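Local coordinates for RNA-dependent RNA Polymerase (Bombyx mori cytoplasmic polyhedrosis virus, PDB 6TZ0), which transcribes and replicates the viral double-stranded RNA genome by template-directed RNA synthesis, making conservative plus strands and later the complementary minus strands, at residues I411-A416 and C574-F579; G580-K585 and A605-A610. All blocks are in the same frame, centred on the assembly; numbering follows the deposited sequence.

How the contacts relate
Both contacts lie in the central polymerase domain, with their centres about 10 Å apart and away from the nucleotide and metal sites. They come in series along the chain: contact 1 brings the start of helix 413-422 against residues 574-579, and contact 2 sets the adjoining residues 580-585 against helix 604-614. A single irregular connection, running from the end of helix 557-573 to strand 585-591, therefore supplies one side of each. Direct packing joins the two: Phe579 CD2 lies 3.8 Å from Ala608 CB, and Val576 CB 4.2 Å from Ala605 CB. The connection packs first on the start of helix 413-422 and then on helix 604-614, and both contacts include residues that reach the chain of Viral structural protein 4.

Contact 1 of 2, residues I411-A416 and C574-F579; sequences IHHDEA and CTVPRF
His413 and Phe579 make the apolar heart of this contact, their CA atoms being the nearest pair at 6.3 Å. His413 CB comes up to the edge of the phenyl ring, near its plane, and lies 3.7 Å from Phe579 CD1. The imidazole reaches tip to tip with Val576, where His413 CD2 is 3.8 Å from Val576 CG1; that methyl is presented by a first torsion placing it anti to the backbone N (chi1 176°). Imidazole NE2 is weakly hydrogen-bonded to Val408 O, with NE2 as the donor to this carbonyl.

The polar part is different in kind. Asp414 OD1 lies near Phe579 O, yet both are acceptors and no hydrogen bond joins them. The carboxylate is held from elsewhere, OD1 by a hydrogen bond with Tyr460 OH and OD2 by a salt bridge to Arg461.

His412 occupies the N-cap position of helix 413-422, so the contact is made by that helix's first turn. Helix 501-508 touches both His413 and Phe579 through Met502, helix 401-409 packs on Val576, and Phe579 stacks on Phe498 while also meeting helix 604-614.

Contact 2 of 2, residues G580-K585 and A605-A610; sequences GPYYAK and AWQACA
Tyr582 and Gln607 bring the two backbones to their nearest approach, 7.1 Å between CA atoms. Segment 580-585 is extended from Tyr582 onward, and it enters strand 585-591 at Lys585. Segment 605-610 is regular helix, as the bonds from Cys609 N to Ala605 O and from Ala610 N to Trp606 O attest.

Gln607 has the largest share of the buried surface. Its chain runs extended beyond CG (chi2 177°), which carries CD out from the helix toward the loop. The terminal amide then meets two neighbours: NE2 gives a weak, bent hydrogen bond to Tyr583 O (3.2 Å), while OE1 lies 3.3 Å from Tyr582 CD1 and also approaches Tyr582 CB. The amide plane stands 79° from the Tyr582 ring, so the two groups are far from stacked.

The connection leads into an antiparallel sheet in which strand 585-591 pairs with 598-602; Lys585 shares backbone hydrogen bonds with Val602. The two strands form a beta-hairpin followed directly by helix 604-614, so the contact packs the residues leading into the hairpin on the helix leading out of it, with 19 residues between the segments.

Tyr582 also lies against the helix itself. Ala608 CA sits over one face of the ring, and Ala608 CB is 4.1 Å from Tyr582 CE2. Ala604 and Leu611 of the same helix also touch Tyr582. Lys585 crosses Gln607 at about a right angle, and its NZ is 3.4 Å from Gln607 NE2, a proximity of two donors without a bond. Elsewhere on the helix, Trp606 NE1 is hydrogen-bonded to Leu381 O, whereas Tyr583 and Lys585 pack on Gln165 and Asp160 of the chain of Viral structural protein 4.

Contact 1 of 2, residues I411-A416 and C574-F579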
ATOM      1  N   ILE A 411      18.603  -7.356  14.989  1.00 33.35           N
ATOM      2  CA  ILE A 411      18.004  -6.138  14.461  1.00 33.35           C
ATOM      3  C   ILE A 411      17.537  -5.283  15.629  1.00 33.35           C
ATOM      4  O   ILE A 411      16.884  -5.785  16.549  1.00 33.35           O
ATOM      5  CB  ILE A 411      16.828  -6.459  13.512  1.00 33.35           C
ATOM      6  CG1 ILE A 411      17.320  -7.230  12.292  1.00 33.35           C
ATOM      7  CG2 ILE A 411      16.106  -5.204  13.075  1.00 33.35           C
ATOM      8  CD1 ILE A 411      16.205  -7.791  11.457  1.00 33.35           C
ATOM      9  N   HIS A 412      17.886  -3.998  15.606  1.00 36.65           N
ATOM     10  CA  HIS A 412      17.321  -3.021  16.528  1.00 36.65           C
ATOM     11  C   HIS A 412      16.001  -2.552  15.928  1.00 36.65           C
ATOM     12  O   HIS A 412      15.984  -1.928  14.865  1.00 36.65           O
ATOM     13  CB  HIS A 412      18.277  -1.855  16.756  1.00 36.65           C
ATOM     14  CG  HIS A 412      17.822  -0.903  17.816  1.00 36.65           C
ATOM     15  ND1 HIS A 412      17.863  -1.210  19.157  1.00 36.65           N
ATOM     16  CD2 HIS A 412      17.318   0.349  17.732  1.00 36.65           C
ATOM     17  CE1 HIS A 412      17.403  -0.188  19.854  1.00 36.65           C
ATOM     18  NE2 HIS A 412      17.064   0.771  19.014  1.00 36.65           N
ATOM     19  N   HIS A 413      14.898  -2.857  16.604  1.00 33.94           N
ATOM     20  CA  HIS A 413      13.585  -2.722  15.996  1.00 33.94           C
ATOM     21  C   HIS A 413      12.980  -1.338  16.162  1.00 33.94           C
ATOM     22  O   HIS A 413      12.089  -0.970  15.389  1.00 33.94           O
ATOM     23  CB  HIS A 413      12.655  -3.787  16.570  1.00 33.94           C
ATOM     24  CG  HIS A 413      13.096  -5.183  16.261  1.00 33.94           C
ATOM     25  ND1 HIS A 413      12.911  -5.767  15.027  1.00 33.94           N
ATOM     26  CD2 HIS A 413      13.747  -6.098  17.014  1.00 33.94           C
ATOM     27  CE1 HIS A 413      13.409  -6.989  15.041  1.00 33.94           C
ATOM     28  NE2 HIS A 413      13.927  -7.213  16.233  1.00 33.94           N
ATOM     29  N   ASP A 414      13.466  -0.553  17.120  1.00 34.75           N
ATOM     30  CA  ASP A 414      12.993   0.815  17.277  1.00 34.75           C
ATOM     31  C   ASP A 414      13.508   1.705  16.157  1.00 34.75           C
ATOM     32  O   ASP A 414      12.749   2.490  15.570  1.00 34.75           O
ATOM     33  CB  ASP A 414      13.434   1.341  18.632  1.00 34.75           C
ATOM     34  CG  ASP A 414      12.781   0.603  19.756  1.00 34.75           C
ATOM     35  OD1 ASP A 414      11.676   0.101  19.522  1.00 34.75           O
ATOM     36  OD2 ASP A 414      13.356   0.517  20.858  1.00 34.75           O
ATOM     37  N   GLU A 415      14.802   1.595  15.853  1.00 38.58           N
ATOM     38  CA  GLU A 415      15.369   2.317  14.725  1.00 38.58           C
ATOM     39  C   GLU A 415      14.777   1.836  13.410  1.00 38.58           C
ATOM     40  O   GLU A 415      14.600   2.635  12.486  1.00 38.58           O
ATOM     41  CB  GLU A 415      16.889   2.170  14.734  1.00 38.58           C
ATOM     42  CG  GLU A 415      17.627   2.983  13.688  1.00 38.58           C
ATOM     43  CD  GLU A 415      17.539   4.477  13.923  1.00 38.58           C
ATOM     44  OE1 GLU A 415      17.394   4.897  15.087  1.00 38.58           O
ATOM     45  OE2 GLU A 415      17.614   5.237  12.937  1.00 38.58           O
ATOM     46  N   ALA A 416      14.411   0.555  13.332  1.00 35.34           N
ATOM     47  CA  ALA A 416      13.740   0.038  12.145  1.00 35.34           C
ATOM     48  C   ALA A 416      12.343   0.626  11.988  1.00 35.34           C
ATOM     49  O   ALA A 416      11.924   0.933  10.872  1.00 35.34           O
ATOM     50  CB  ALA A 416      13.680  -1.484  12.202  1.00 35.34           C
ATOM     51  N   CYS A 574      12.910 -16.886  19.135  1.00 28.16           N
ATOM     52  CA  CYS A 574      13.885 -15.806  19.173  1.00 28.16           C
ATOM     53  C   CYS A 574      14.108 -15.314  20.601  1.00 28.16           C
ATOM     54  O   CYS A 574      13.545 -15.834  21.565  1.00 28.16           O
ATOM     55  CB  CYS A 574      13.455 -14.660  18.258  1.00 28.16           C
ATOM     56  SG  CYS A 574      11.951 -13.808  18.733  1.00 28.16           S
ATOM     57  N   THR A 575      14.970 -14.305  20.741  1.00 30.14           N
ATOM     58  CA  THR A 575      15.281 -13.690  22.034  1.00 30.14           C
ATOM     59  C   THR A 575      15.386 -12.185  21.795  1.00 30.14           C
ATOM     60  O   THR A 575      16.468 -11.666  21.511  1.00 30.14           O
ATOM     61  CB  THR A 575      16.567 -14.263  22.618  1.00 30.14           C
ATOM     62  OG1 THR A 575      16.461 -15.688  22.700  1.00 30.14           O
ATOM     63  CG2 THR A 575      16.813 -13.722  24.018  1.00 30.14           C
ATOM     64  N   VAL A 576      14.256 -11.492  21.893  1.00 26.35           N
ATOM     65  CA  VAL A 576      14.186 -10.057  21.619  1.00 26.35           C
ATOM     66  C   VAL A 576      13.535  -9.361  22.804  1.00 26.35           C
ATOM     67  O   VAL A 576      12.324  -9.507  23.010  1.00 26.35           O
ATOM     68  CB  VAL A 576      13.402  -9.756  20.329  1.00 26.35           C
ATOM     69  CG1 VAL A 576      13.253  -8.256  20.128  1.00 26.35           C
ATOM     70  CG2 VAL A 576      14.073 -10.368  19.120  1.00 26.35           C
ATOM     71  N   PRO A 577      14.274  -8.620  23.617  1.00 24.76           N
ATOM     72  CA  PRO A 577      13.635  -7.741  24.593  1.00 24.76           C
ATOM     73  C   PRO A 577      13.429  -6.355  24.004  1.00 24.76           C
ATOM     74  O   PRO A 577      14.094  -5.957  23.045  1.00 24.76           O
ATOM     75  CB  PRO A 577      14.650  -7.702  25.737  1.00 24.76           C
ATOM     76  CG  PRO A 577      15.950  -7.826  25.039  1.00 24.76           C
ATOM     77  CD  PRO A 577      15.723  -8.728  23.855  1.00 24.76           C
ATOM     78  N   ARG A 578      12.473  -5.636  24.598  1.00 26.02           N
ATOM     79  CA  ARG A 578      12.244  -4.207  24.366  1.00 26.02           C
ATOM     80  C   ARG A 578      11.892  -3.918  22.903  1.00 26.02           C
ATOM     81  O   ARG A 578      12.672  -3.336  22.152  1.00 26.02           O
ATOM     82  CB  ARG A 578      13.454  -3.365  24.803  1.00 26.02           C
ATOM     83  CG  ARG A 578      13.484  -2.954  26.258  1.00 26.02           C
ATOM     84  CD  ARG A 578      13.816  -4.108  27.149  1.00 26.02           C
ATOM     85  NE  ARG A 578      14.093  -3.713  28.513  1.00 26.02           N
ATOM     86  CZ  ARG A 578      14.283  -4.583  29.493  1.00 26.02           C
ATOM     87  NH1 ARG A 578      14.544  -4.157  30.709  1.00 26.02           N
ATOM     88  NH2 ARG A 578      14.206  -5.880  29.249  1.00 26.02           N
ATOM     89  N   PHE A 579      10.710  -4.377  22.496  1.00 25.63           N
ATOM     90  CA  PHE A 579      10.241  -3.990  21.170  1.00 25.63           C
ATOM     91  C   PHE A 579       9.445  -2.691  21.192  1.00 25.63           C
ATOM     92  O   PHE A 579       9.868  -1.696  20.605  1.00 25.63           O
ATOM     93  CB  PHE A 579       9.429  -5.115  20.524  1.00 25.63           C
ATOM     94  CG  PHE A 579       8.698  -4.693  19.284  1.00 25.63           C
ATOM     95  CD1 PHE A 579       9.382  -4.222  18.177  1.00 25.63           C
ATOM     96  CD2 PHE A 579       7.323  -4.811  19.211  1.00 25.63           C
ATOM     97  CE1 PHE A 579       8.700  -3.835  17.040  1.00 25.63           C
ATOM     98  CE2 PHE A 579       6.644  -4.435  18.076  1.00 25.63           C
ATOM     99  CZ  PHE A 579       7.331  -3.950  16.990  1.00 25.63           C
TER

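Contact 2 of 2, residues G580-K585 and A605-A610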
ATOM      1  N   GLY A 580       8.303  -2.668  21.847  1.00 25.04           N
ATOM      2  CA  GLY A 580       7.522  -1.457  21.852  1.00 25.04           C
ATOM      3  C   GLY A 580       7.355  -0.908  23.244  1.00 25.04           C
ATOM      4  O   GLY A 580       8.277  -0.359  23.847  1.00 25.04           O
ATOM      5  N   PRO A 581       6.136  -1.024  23.768  1.00 23.22           N
ATOM      6  CA  PRO A 581       5.933  -0.937  25.212  1.00 23.22           C
ATOM      7  C   PRO A 581       6.186  -2.248  25.932  1.00 23.22           C
ATOM      8  O   PRO A 581       5.951  -2.328  27.141  1.00 23.22           O
ATOM      9  CB  PRO A 581       4.463  -0.535  25.312  1.00 23.22           C
ATOM     10  CG  PRO A 581       3.843  -1.112  24.111  1.00 23.22           C
ATOM     11  CD  PRO A 581       4.864  -1.045  23.030  1.00 23.22           C
ATOM     12  N   TYR A 582       6.660  -3.265  25.221  1.00 22.59           N
ATOM     13  CA  TYR A 582       6.797  -4.613  25.738  1.00 22.59           C
ATOM     14  C   TYR A 582       8.233  -4.876  26.149  1.00 22.59           C
ATOM     15  O   TYR A 582       9.169  -4.281  25.618  1.00 22.59           O
ATOM     16  CB  TYR A 582       6.373  -5.635  24.690  1.00 22.59           C
ATOM     17  CG  TYR A 582       4.958  -5.454  24.234  1.00 22.59           C
ATOM     18  CD1 TYR A 582       3.902  -5.854  25.029  1.00 22.59           C
ATOM     19  CD2 TYR A 582       4.681  -4.890  23.001  1.00 22.59           C
ATOM     20  CE1 TYR A 582       2.610  -5.689  24.615  1.00 22.59           C
ATOM     21  CE2 TYR A 582       3.392  -4.720  22.577  1.00 22.59           C
ATOM     22  CZ  TYR A 582       2.359  -5.122  23.389  1.00 22.59           C
ATOM     23  OH  TYR A 582       1.068  -4.956  22.972  1.00 22.59           O
ATOM     24  N   TYR A 583       8.391  -5.788  27.099  1.00 22.79           N
ATOM     25  CA  TYR A 583       9.694  -6.162  27.619  1.00 22.79           C
ATOM     26  C   TYR A 583       9.617  -7.608  28.074  1.00 22.79           C
ATOM     27  O   TYR A 583       8.548  -8.094  28.446  1.00 22.79           O
ATOM     28  CB  TYR A 583      10.145  -5.213  28.744  1.00 22.79           C
ATOM     29  CG  TYR A 583       9.129  -4.993  29.844  1.00 22.79           C
ATOM     30  CD1 TYR A 583       8.198  -3.968  29.750  1.00 22.79           C
ATOM     31  CD2 TYR A 583       9.107  -5.793  30.980  1.00 22.79           C
ATOM     32  CE1 TYR A 583       7.266  -3.757  30.734  1.00 22.79           C
ATOM     33  CE2 TYR A 583       8.172  -5.583  31.977  1.00 22.79           C
ATOM     34  CZ  TYR A 583       7.258  -4.561  31.847  1.00 22.79           C
ATOM     35  OH  TYR A 583       6.323  -4.331  32.820  1.00 22.79           O
ATOM     36  N   ALA A 584      10.753  -8.294  28.013  1.00 23.19           N
ATOM     37  CA  ALA A 584      10.796  -9.724  28.290  1.00 23.19           C
ATOM     38  C   ALA A 584      10.613  -9.985  29.778  1.00 23.19           C
ATOM     39  O   ALA A 584      11.226  -9.317  30.613  1.00 23.19           O
ATOM     40  CB  ALA A 584      12.117 -10.309  27.808  1.00 23.19           C
ATOM     41  N   LYS A 585       9.769 -10.959  30.108  1.00 23.19           N
ATOM     42  CA  LYS A 585       9.434 -11.234  31.497  1.00 23.19           C
ATOM     43  C   LYS A 585       8.833 -12.623  31.615  1.00 23.19           C
ATOM     44  O   LYS A 585       8.419 -13.226  30.625  1.00 23.19           O
ATOM     45  CB  LYS A 585       8.458 -10.198  32.055  1.00 23.19           C
ATOM     46  CG  LYS A 585       7.083 -10.183  31.432  1.00 23.19           C
ATOM     47  CD  LYS A 585       6.244  -9.141  32.137  1.00 23.19           C
ATOM     48  CE  LYS A 585       4.806  -9.151  31.680  1.00 23.19           C
ATOM     49  NZ  LYS A 585       4.645  -8.657  30.301  1.00 23.19           N
ATOM     50  N   ALA A 605       8.876  -9.651  21.452  1.00 22.81           N
ATOM     51  CA  ALA A 605       8.328  -9.846  20.116  1.00 22.81           C
ATOM     52  C   ALA A 605       7.197 -10.858  20.109  1.00 22.81           C
ATOM     53  O   ALA A 605       6.232 -10.702  19.359  1.00 22.81           O
ATOM     54  CB  ALA A 605       9.431 -10.290  19.166  1.00 22.81           C
ATOM     55  N   TRP A 606       7.284 -11.878  20.958  1.00 21.90           N
ATOM     56  CA  TRP A 606       6.245 -12.896  20.999  1.00 21.90           C
ATOM     57  C   TRP A 606       5.007 -12.381  21.722  1.00 21.90           C
ATOM     58  O   TRP A 606       3.880 -12.737  21.358  1.00 21.90           O
ATOM     59  CB  TRP A 606       6.855 -14.164  21.599  1.00 21.90           C
ATOM     60  CG  TRP A 606       6.024 -15.364  21.778  1.00 21.90           C
ATOM     61  CD1 TRP A 606       4.989 -15.770  21.003  1.00 21.90           C
ATOM     62  CD2 TRP A 606       6.324 -16.456  22.642  1.00 21.90           C
ATOM     63  NE1 TRP A 606       4.537 -16.991  21.419  1.00 21.90           N
ATOM     64  CE2 TRP A 606       5.352 -17.442  22.421  1.00 21.90           C
ATOM     65  CE3 TRP A 606       7.298 -16.678  23.617  1.00 21.90           C
ATOM     66  CZ2 TRP A 606       5.317 -18.625  23.141  1.00 21.90           C
ATOM     67  CZ3 TRP A 606       7.258 -17.852  24.334  1.00 21.90           C
ATOM     68  CH2 TRP A 606       6.277 -18.809  24.092  1.00 21.90           C
ATOM     69  N   GLN A 607       5.192 -11.450  22.663  1.00 22.38           N
ATOM     70  CA  GLN A 607       4.066 -10.720  23.243  1.00 22.38           C
ATOM     71  C   GLN A 607       3.363  -9.868  22.197  1.00 22.38           C
ATOM     72  O   GLN A 607       2.128  -9.865  22.114  1.00 22.38           O
ATOM     73  CB  GLN A 607       4.537  -9.824  24.383  1.00 22.38           C
ATOM     74  CG  GLN A 607       5.057 -10.541  25.587  1.00 22.38           C
ATOM     75  CD  GLN A 607       5.564  -9.589  26.631  1.00 22.38           C
ATOM     76  OE1 GLN A 607       5.452  -8.381  26.487  1.00 22.38           O
ATOM     77  NE2 GLN A 607       6.180 -10.125  27.667  1.00 22.38           N
ATOM     78  N   ALA A 608       4.140  -9.137  21.389  1.00 23.07           N
ATOM     79  CA  ALA A 608       3.551  -8.276  20.364  1.00 23.07           C
ATOM     80  C   ALA A 608       2.829  -9.083  19.296  1.00 23.07           C
ATOM     81  O   ALA A 608       1.717  -8.728  18.891  1.00 23.07           O
ATOM     82  CB  ALA A 608       4.628  -7.406  19.724  1.00 23.07           C
ATOM     83  N   CYS A 609       3.431 -10.185  18.851  1.00 22.11           N
ATOM     84  CA  CYS A 609       2.813 -10.999  17.813  1.00 22.11           C
ATOM     85  C   CYS A 609       1.576 -11.721  18.322  1.00 22.11           C
ATOM     86  O   CYS A 609       0.586 -11.837  17.596  1.00 22.11           O
ATOM     87  CB  CYS A 609       3.827 -11.990  17.255  1.00 22.11           C
ATOM     88  SG  CYS A 609       5.142 -11.203  16.339  1.00 22.11           S
ATOM     89  N   ALA A 610       1.591 -12.178  19.576  1.00 22.72           N
ATOM     90  CA  ALA A 610       0.417 -12.847  20.117  1.00 22.72           C
ATOM     91  C   ALA A 610      -0.719 -11.866  20.359  1.00 22.72           C
ATOM     92  O   ALA A 610      -1.889 -12.196  20.129  1.00 22.72           O
ATOM     93  CB  ALA A 610       0.781 -13.569  21.406  1.00 22.72           C
TER